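PDB 3GGD: SAM-dependent methyltransferase from Anabaena variabilis ATCC 29413, which probably transfers methyl groups from S-adenosyl-L-methionine to a substrate not yet identified, and binds the by-product S-adenosyl-L-homocysteine. Local coordinates for residues K9-N14 with G193-I198; A18-W23 with V86-L91. One frame throughout, in Å; residues are numbered along the deposited sequence.

Interaction 1 (K9-N14 with G193-I198)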
loop_
_atom_site.group_PDB
_atom_site.type_symbol
_atom_site.label_atom_id
_atom_site.label_comp_id
_atom_site.label_asym_id
_atom_site.label_seq_id
_atom_site.Cartn_x
_atom_site.Cartn_y
_atom_site.Cartn_z
ATOM N N LYS A 9 -5.492 -14.871 -14.162
ATOM C CA LYS A 9 -6.307 -13.961 -14.995
ATOM C C LYS A 9 -6.793 -12.712 -14.222
ATOM O O LYS A 9 -7.148 -12.794 -13.035
ATOM C CB LYS A 9 -7.492 -14.715 -15.623
ATOM N N LYS A 10 -6.754 -11.550 -14.883
ATOM C CA LYS A 10 -7.182 -10.271 -14.290
ATOM C C LYS A 10 -7.696 -9.337 -15.401
ATOM O O LYS A 10 -7.290 -9.477 -16.566
ATOM C CB LYS A 10 -6.012 -9.575 -13.581
ATOM C CG LYS A 10 -5.198 -10.411 -12.571
ATOM C CD LYS A 10 -5.817 -10.496 -11.162
ATOM C CE LYS A 10 -4.810 -11.110 -10.157
ATOM N NZ LYS A 10 -5.213 -11.079 -8.710
ATOM N N PRO A 11 -8.610 -8.398 -15.064
ATOM C CA PRO A 11 -8.990 -7.418 -16.096
ATOM C C PRO A 11 -7.787 -6.527 -16.455
ATOM O O PRO A 11 -6.989 -6.174 -15.573
ATOM C CB PRO A 11 -10.110 -6.592 -15.430
ATOM C CG PRO A 11 -10.531 -7.360 -14.225
ATOM C CD PRO A 11 -9.333 -8.171 -13.797
ATOM N N ASP A 12 -7.647 -6.203 -17.737
ATOM C CA ASP A 12 -6.559 -5.345 -18.202
ATOM C C ASP A 12 -6.983 -3.886 -17.943
ATOM O O ASP A 12 -8.018 -3.457 -18.430
ATOM C CB ASP A 12 -6.280 -5.600 -19.695
ATOM C CG ASP A 12 -5.007 -4.896 -20.196
ATOM O OD1 ASP A 12 -4.224 -4.359 -19.371
ATOM O OD2 ASP A 12 -4.790 -4.880 -21.432
ATOM N N ILE A 13 -6.213 -3.139 -17.160
ATOM C CA ILE A 13 -6.614 -1.785 -16.799
ATOM C C ILE A 13 -5.488 -0.783 -16.959
ATOM O O ILE A 13 -4.321 -1.139 -17.037
ATOM C CB ILE A 13 -7.074 -1.685 -15.304
ATOM C CG1 ILE A 13 -6.016 -2.279 -14.378
ATOM C CG2 ILE A 13 -8.373 -2.394 -15.080
ATOM C CD1 ILE A 13 -6.249 -1.948 -12.863
ATOM N N ASN A 14 -5.878 0.479 -16.999
ATOM C CA ASN A 14 -4.967 1.574 -16.824
ATOM C C ASN A 14 -5.012 1.819 -15.325
ATOM O O ASN A 14 -6.030 2.282 -14.794
ATOM C CB ASN A 14 -5.425 2.805 -17.591
ATOM C CG ASN A 14 -4.453 3.943 -17.452
ATOM O OD1 ASN A 14 -4.199 4.437 -16.350
ATOM N ND2 ASN A 14 -3.880 4.361 -18.579
ATOM N N GLY A 193 -12.275 -2.495 -11.929
ATOM C CA GLY A 193 -11.328 -3.399 -12.607
ATOM C C GLY A 193 -10.092 -3.743 -11.754
ATOM O O GLY A 193 -9.271 -4.574 -12.152
ATOM N N ILE A 194 -9.964 -3.119 -10.590
ATOM C CA ILE A 194 -8.871 -3.408 -9.638
ATOM C C ILE A 194 -9.142 -4.756 -8.976
ATOM O O ILE A 194 -10.316 -5.112 -8.721
ATOM C CB ILE A 194 -8.785 -2.301 -8.554
ATOM C CG1 ILE A 194 -8.443 -0.941 -9.218
ATOM C CG2 ILE A 194 -7.769 -2.654 -7.428
ATOM C CD1 ILE A 194 -8.908 0.314 -8.438
ATOM N N ARG A 195 -8.070 -5.525 -8.756
ATOM C CA ARG A 195 -8.163 -6.851 -8.139
ATOM C C ARG A 195 -7.084 -7.005 -7.089
ATOM O O ARG A 195 -5.969 -6.527 -7.263
ATOM C CB ARG A 195 -7.977 -7.970 -9.157
ATOM C CG ARG A 195 -9.035 -8.016 -10.246
ATOM C CD ARG A 195 -10.363 -8.488 -9.686
ATOM N NE ARG A 195 -11.426 -8.551 -10.707
ATOM C CZ ARG A 195 -12.252 -7.558 -11.033
ATOM N NH1 ARG A 195 -12.194 -6.371 -10.449
ATOM N NH2 ARG A 195 -13.154 -7.766 -11.946
ATOM N N PRO A 196 -7.412 -7.689 -5.996
ATOM C CA PRO A 196 -6.382 -7.997 -5.017
ATOM C C PRO A 196 -5.485 -9.057 -5.624
ATOM O O PRO A 196 -5.937 -9.843 -6.466
ATOM C CB PRO A 196 -7.174 -8.579 -3.836
ATOM C CG PRO A 196 -8.364 -9.185 -4.457
ATOM C CD PRO A 196 -8.703 -8.307 -5.653
ATOM N N GLY A 197 -4.234 -9.096 -5.177
ATOM C CA GLY A 197 -3.293 -10.108 -5.628
ATOM C C GLY A 197 -2.427 -10.591 -4.485
ATOM O O GLY A 197 -2.792 -10.456 -3.306
ATOM N N ILE A 198 -1.260 -11.135 -4.853
ATOM C CA ILE A 198 -0.333 -11.834 -3.935
ATOM C C ILE A 198 1.098 -11.270 -4.038
ATOM O O ILE A 198 1.606 -11.160 -5.144
ATOM C CB ILE A 198 -0.280 -13.348 -4.325
ATOM C CG1 ILE A 198 -1.687 -13.983 -4.316
ATOM C CG2 ILE A 198 0.670 -14.149 -3.404
ATOM C CD1 ILE A 198 -1.808 -15.259 -5.189
HETATM O O HOH W 1 -6.567 -5.705 -12.572
#

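Interaction 2 (A18-W23 with V86-L91). With SAH (S-adenosyl-L-homocysteine), chain E.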
loop_
_atom_site.group_PDB
_atom_site.type_symbol
_atom_site.label_atom_id
_atom_site.label_comp_id
_atom_site.label_asym_id
_atom_site.label_seq_id
_atom_site.Cartn_x
_atom_site.Cartn_y
_atom_site.Cartn_z
ATOM N N ALA A 18 -7.896 3.770 -13.130
ATOM C CA ALA A 18 -8.813 2.936 -12.337
ATOM C C ALA A 18 -8.865 3.425 -10.886
ATOM O O ALA A 18 -9.955 3.598 -10.296
ATOM C CB ALA A 18 -8.390 1.472 -12.422
ATOM N N TRP A 19 -7.685 3.679 -10.322
ATOM C CA TRP A 19 -7.580 4.145 -8.949
ATOM C C TRP A 19 -8.155 5.539 -8.730
ATOM O O TRP A 19 -8.781 5.791 -7.703
ATOM C CB TRP A 19 -6.134 4.059 -8.438
ATOM C CG TRP A 19 -5.782 2.673 -7.998
ATOM C CD1 TRP A 19 -5.093 1.722 -8.717
ATOM C CD2 TRP A 19 -6.189 2.043 -6.783
ATOM N NE1 TRP A 19 -5.034 0.546 -7.992
ATOM C CE2 TRP A 19 -5.677 0.725 -6.797
ATOM C CE3 TRP A 19 -6.929 2.467 -5.680
ATOM C CZ2 TRP A 19 -5.851 -0.158 -5.741
ATOM C CZ3 TRP A 19 -7.112 1.592 -4.628
ATOM C CH2 TRP A 19 -6.587 0.287 -4.667
ATOM N N GLU A 20 -7.923 6.449 -9.677
ATOM C CA GLU A 20 -8.546 7.757 -9.579
ATOM C C GLU A 20 -10.070 7.630 -9.698
ATOM O O GLU A 20 -10.805 8.331 -8.984
ATOM C CB GLU A 20 -7.966 8.735 -10.599
ATOM C CG GLU A 20 -8.732 10.088 -10.727
ATOM C CD GLU A 20 -8.853 10.859 -9.400
ATOM O OE1 GLU A 20 -7.997 10.682 -8.495
ATOM O OE2 GLU A 20 -9.778 11.692 -9.298
ATOM N N GLN A 21 -10.561 6.726 -10.545
ATOM C CA GLN A 21 -12.021 6.538 -10.639
ATOM C C GLN A 21 -12.583 6.049 -9.287
ATOM O O GLN A 21 -13.588 6.582 -8.769
ATOM C CB GLN A 21 -12.386 5.594 -11.773
ATOM C CG GLN A 21 -13.897 5.663 -12.105
ATOM C CD GLN A 21 -14.378 4.564 -13.082
ATOM O OE1 GLN A 21 -14.085 3.351 -12.896
ATOM N NE2 GLN A 21 -15.113 4.980 -14.105
ATOM N N TYR A 22 -11.871 5.103 -8.665
ATOM C CA TYR A 22 -12.284 4.605 -7.365
ATOM C C TYR A 22 -12.299 5.700 -6.293
ATOM O O TYR A 22 -13.277 5.857 -5.560
ATOM C CB TYR A 22 -11.354 3.497 -6.886
ATOM C CG TYR A 22 -11.581 3.140 -5.435
ATOM C CD1 TYR A 22 -12.676 2.328 -5.048
ATOM C CD2 TYR A 22 -10.741 3.628 -4.446
ATOM C CE1 TYR A 22 -12.903 1.998 -3.733
ATOM C CE2 TYR A 22 -10.967 3.297 -3.098
ATOM C CZ TYR A 22 -12.038 2.489 -2.750
ATOM O OH TYR A 22 -12.249 2.173 -1.436
ATOM N N TRP A 23 -11.200 6.447 -6.214
ATOM C CA TRP A 23 -11.060 7.469 -5.184
ATOM C C TRP A 23 -11.989 8.619 -5.428
ATOM O O TRP A 23 -12.559 9.162 -4.488
ATOM C CB TRP A 23 -9.620 7.940 -5.064
ATOM C CG TRP A 23 -8.746 7.048 -4.236
ATOM C CD1 TRP A 23 -7.619 6.377 -4.650
ATOM C CD2 TRP A 23 -8.889 6.748 -2.834
ATOM N NE1 TRP A 23 -7.063 5.706 -3.604
ATOM C CE2 TRP A 23 -7.826 5.903 -2.479
ATOM C CE3 TRP A 23 -9.814 7.126 -1.849
ATOM C CZ2 TRP A 23 -7.637 5.449 -1.179
ATOM C CZ3 TRP A 23 -9.650 6.643 -0.546
ATOM C CH2 TRP A 23 -8.570 5.824 -0.220
ATOM N N VAL A 86 -0.894 8.083 -6.653
ATOM C CA VAL A 86 -1.251 8.332 -8.049
ATOM C C VAL A 86 -2.550 9.106 -8.218
ATOM O O VAL A 86 -2.734 9.760 -9.247
ATOM C CB VAL A 86 -1.377 6.983 -8.853
ATOM C CG1 VAL A 86 -2.665 6.217 -8.517
ATOM C CG2 VAL A 86 -1.243 7.213 -10.373
ATOM N N SER A 87 -3.428 9.076 -7.198
ATOM C CA SER A 87 -4.760 9.629 -7.315
ATOM C C SER A 87 -4.905 10.998 -6.697
ATOM O O SER A 87 -4.719 11.159 -5.475
ATOM C CB SER A 87 -5.792 8.694 -6.629
ATOM O OG SER A 87 -7.087 9.312 -6.536
ATOM N N LYS A 88 -5.353 11.961 -7.512
ATOM C CA LYS A 88 -5.604 13.299 -7.004
ATOM C C LYS A 88 -6.776 13.328 -6.030
ATOM O O LYS A 88 -6.786 14.127 -5.089
ATOM C CB LYS A 88 -5.794 14.300 -8.145
ATOM C CG LYS A 88 -7.000 14.047 -8.987
ATOM C CD LYS A 88 -7.205 15.106 -10.058
ATOM C CE LYS A 88 -8.388 14.678 -10.951
ATOM N NZ LYS A 88 -8.581 15.634 -12.046
ATOM N N SER A 89 -7.784 12.484 -6.254
ATOM C CA SER A 89 -8.939 12.438 -5.342
ATOM C C SER A 89 -8.536 11.846 -3.991
ATOM O O SER A 89 -8.970 12.348 -2.933
ATOM C CB SER A 89 -10.137 11.689 -5.976
ATOM O OG SER A 89 -10.674 12.411 -7.089
ATOM N N ALA A 90 -7.681 10.819 -4.007
ATOM C CA ALA A 90 -7.122 10.298 -2.739
ATOM C C ALA A 90 -6.430 11.417 -1.939
ATOM O O ALA A 90 -6.706 11.611 -0.753
ATOM C CB ALA A 90 -6.152 9.135 -2.976
ATOM N N LEU A 91 -5.580 12.188 -2.612
ATOM C CA LEU A 91 -4.854 13.257 -1.964
ATOM C C LEU A 91 -5.760 14.392 -1.572
ATOM O O LEU A 91 -5.470 15.077 -0.621
ATOM C CB LEU A 91 -3.699 13.735 -2.840
ATOM C CG LEU A 91 -2.644 12.642 -3.153
ATOM C CD1 LEU A 91 -1.475 13.267 -3.994
ATOM C CD2 LEU A 91 -2.131 11.952 -1.886
HETATM N N SAH E . -1.444 2.714 1.916
HETATM C CA SAH E . -2.859 3.163 1.993
HETATM C CB SAH E . -3.685 2.823 0.735
HETATM C CG SAH E . -3.771 1.360 0.262
HETATM S SD SAH E . -4.855 1.138 -1.160
HETATM C C SAH E . -3.560 2.603 3.221
HETATM O O SAH E . -4.591 3.166 3.670
HETATM O OXT SAH E . -3.140 1.584 3.768
HETATM C "C5'" SAH E . -3.681 1.183 -2.485
HETATM C "C4'" SAH E . -3.239 2.630 -2.848
HETATM O "O4'" SAH E . -2.258 2.587 -3.913
HETATM C "C3'" SAH E . -4.335 3.576 -3.371
HETATM O "O3'" SAH E . -4.386 4.799 -2.656
HETATM C "C2'" SAH E . -3.938 3.859 -4.814
HETATM O "O2'" SAH E . -4.417 5.101 -5.372
HETATM C "C1'" SAH E . -2.428 3.715 -4.760
HETATM N N9 SAH E . -1.806 3.484 -6.070
HETATM C C8 SAH E . -2.285 2.637 -7.021
HETATM N N7 SAH E . -1.467 2.635 -8.087
HETATM C C5 SAH E . -0.455 3.511 -7.807
HETATM C C6 SAH E . 0.700 4.008 -8.547
HETATM N N6 SAH E . 0.863 3.516 -9.797
HETATM N N1 SAH E . 1.510 4.923 -7.996
HETATM C C2 SAH E . 1.257 5.401 -6.735
HETATM N N3 SAH E . 0.202 4.989 -6.032
HETATM C C4 SAH E . -0.680 4.090 -6.510
#

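Interaction 1 (K9-N14 with G193-I198)
One face of the Arg195 guanidinium carries the ring of Pro11, whose CG stands over the group near its rim, 3.5 Å from Arg195 NH2, while CD rests against CG and NE further back along the arginine chain. The two side chains cross at about a right angle. At the guanidinium edge, Arg195 NH1 donates to the carbonyl O of Ile194 at 2.8 Å; that oxygen lies close to the guanidinium plane, although the donor sits well above the carbonyl plane. NH1 also bonds to Met190 O at the end of helix 184-190, and so links that helix end to the loop after it. The bend at chi2 (-71°) turns the guanidinium back toward the preceding peptide, bringing NH1 to Ile194 O, and the two carbonyls fix its rotation. An alanine in place of Arg195 would take away the flat group under Pro11 and the NH1 bonds, and would probably loosen the packing of the two loops.

Lys10 runs antiparallel alongside the arginine's aliphatic part, its CD 3.9 Å from Arg195 CB, and reaches on until NZ lies 2.7 Å from Pro196 O. On the other flank, Ile13 lays CG2 against Gly193 at 3.8 Å from Gly193 O, and its CD1 meets Ile194 CG1 loosely. Gly193 has a positive phi (87°), and a side chain on it would run into Ile13 CG2. One water bridges the backbones, 3.1 Å from Pro11 O and 3.0 Å from Gly193 O.

No regular secondary structure takes part: two extended loops cross, one leading into helix 15-29, whose N-cap is Asn14, the other joining helices 184-190 and 201-207. This is loop-on-loop packing at the periphery of a Rossmann-like class I methyltransferase fold, beside the cofactor pocket.

Interaction 2 (A18-W23 with V86-L91)
Three hydrogen bonds hold the Glu20 carboxylate at the start of helix 88-97. Its OE1 accepts twice: from Ser89 N, on the syn lone pair, at 2.9 Å and nearly straight (171°), and from Ser87 OG at 2.6 Å, which arrives from above the carboxylate plane. Its OE2 takes a very short bond of 2.5 Å from Ser89 OG, again syn, so Ser89 holds both oxygens. Ser89 OG also bonds to Asn24 ND2. Ser87 is the N-cap: its OG, while donating to Glu20, accepts from Ala90 N at 3.0 Å. The helix terminus, and perhaps Lys88 NZ 5.0 Å from OE2, would favour a charged carboxylate.

The turn follows strand 81-85 of the Rossmann-like sheet, a strand ending in Asp85, which bonds to the cofactor as the acidic residue here does in class I methyltransferases. Trp23 supplies a donor to the ribose from helix 15-29: NE1 bonds to SAH O3' at 3.0 Å and weakly to O2'. Ala90 CB makes a CH-pi contact over the five-membered ring of Trp23, 3.4 Å from the centroid, with Tyr22 across the opposite face. The Trp19 ring packs one face on the ribose and C8, and Val86 CG1 lies against the adenine.

The centres of interactions 1 and 2 are 16 Å apart, and helix 15-29 joins them: 9-14 is the loop leading into it, and 18-23 begins about one turn in. Along the chain the order is 9-14, 18-23, 86-91, 193-198, so both segments of interaction 2 fall between the two segments of interaction 1. They also touch directly, Ile194 CG2 packing on Trp19 CZ2 at 3.6 Å and Ile13 CD1 on Ala18 CB. The helix is thus held at its start by the late loop and, further along, at 18-23, by the turn after strand 81-85, with interaction 2 lining the S-adenosyl-L-homocysteine pocket and interaction 1 packed behind it, the Ile194 side chain about 7 Å from the ligand at the nearest atoms.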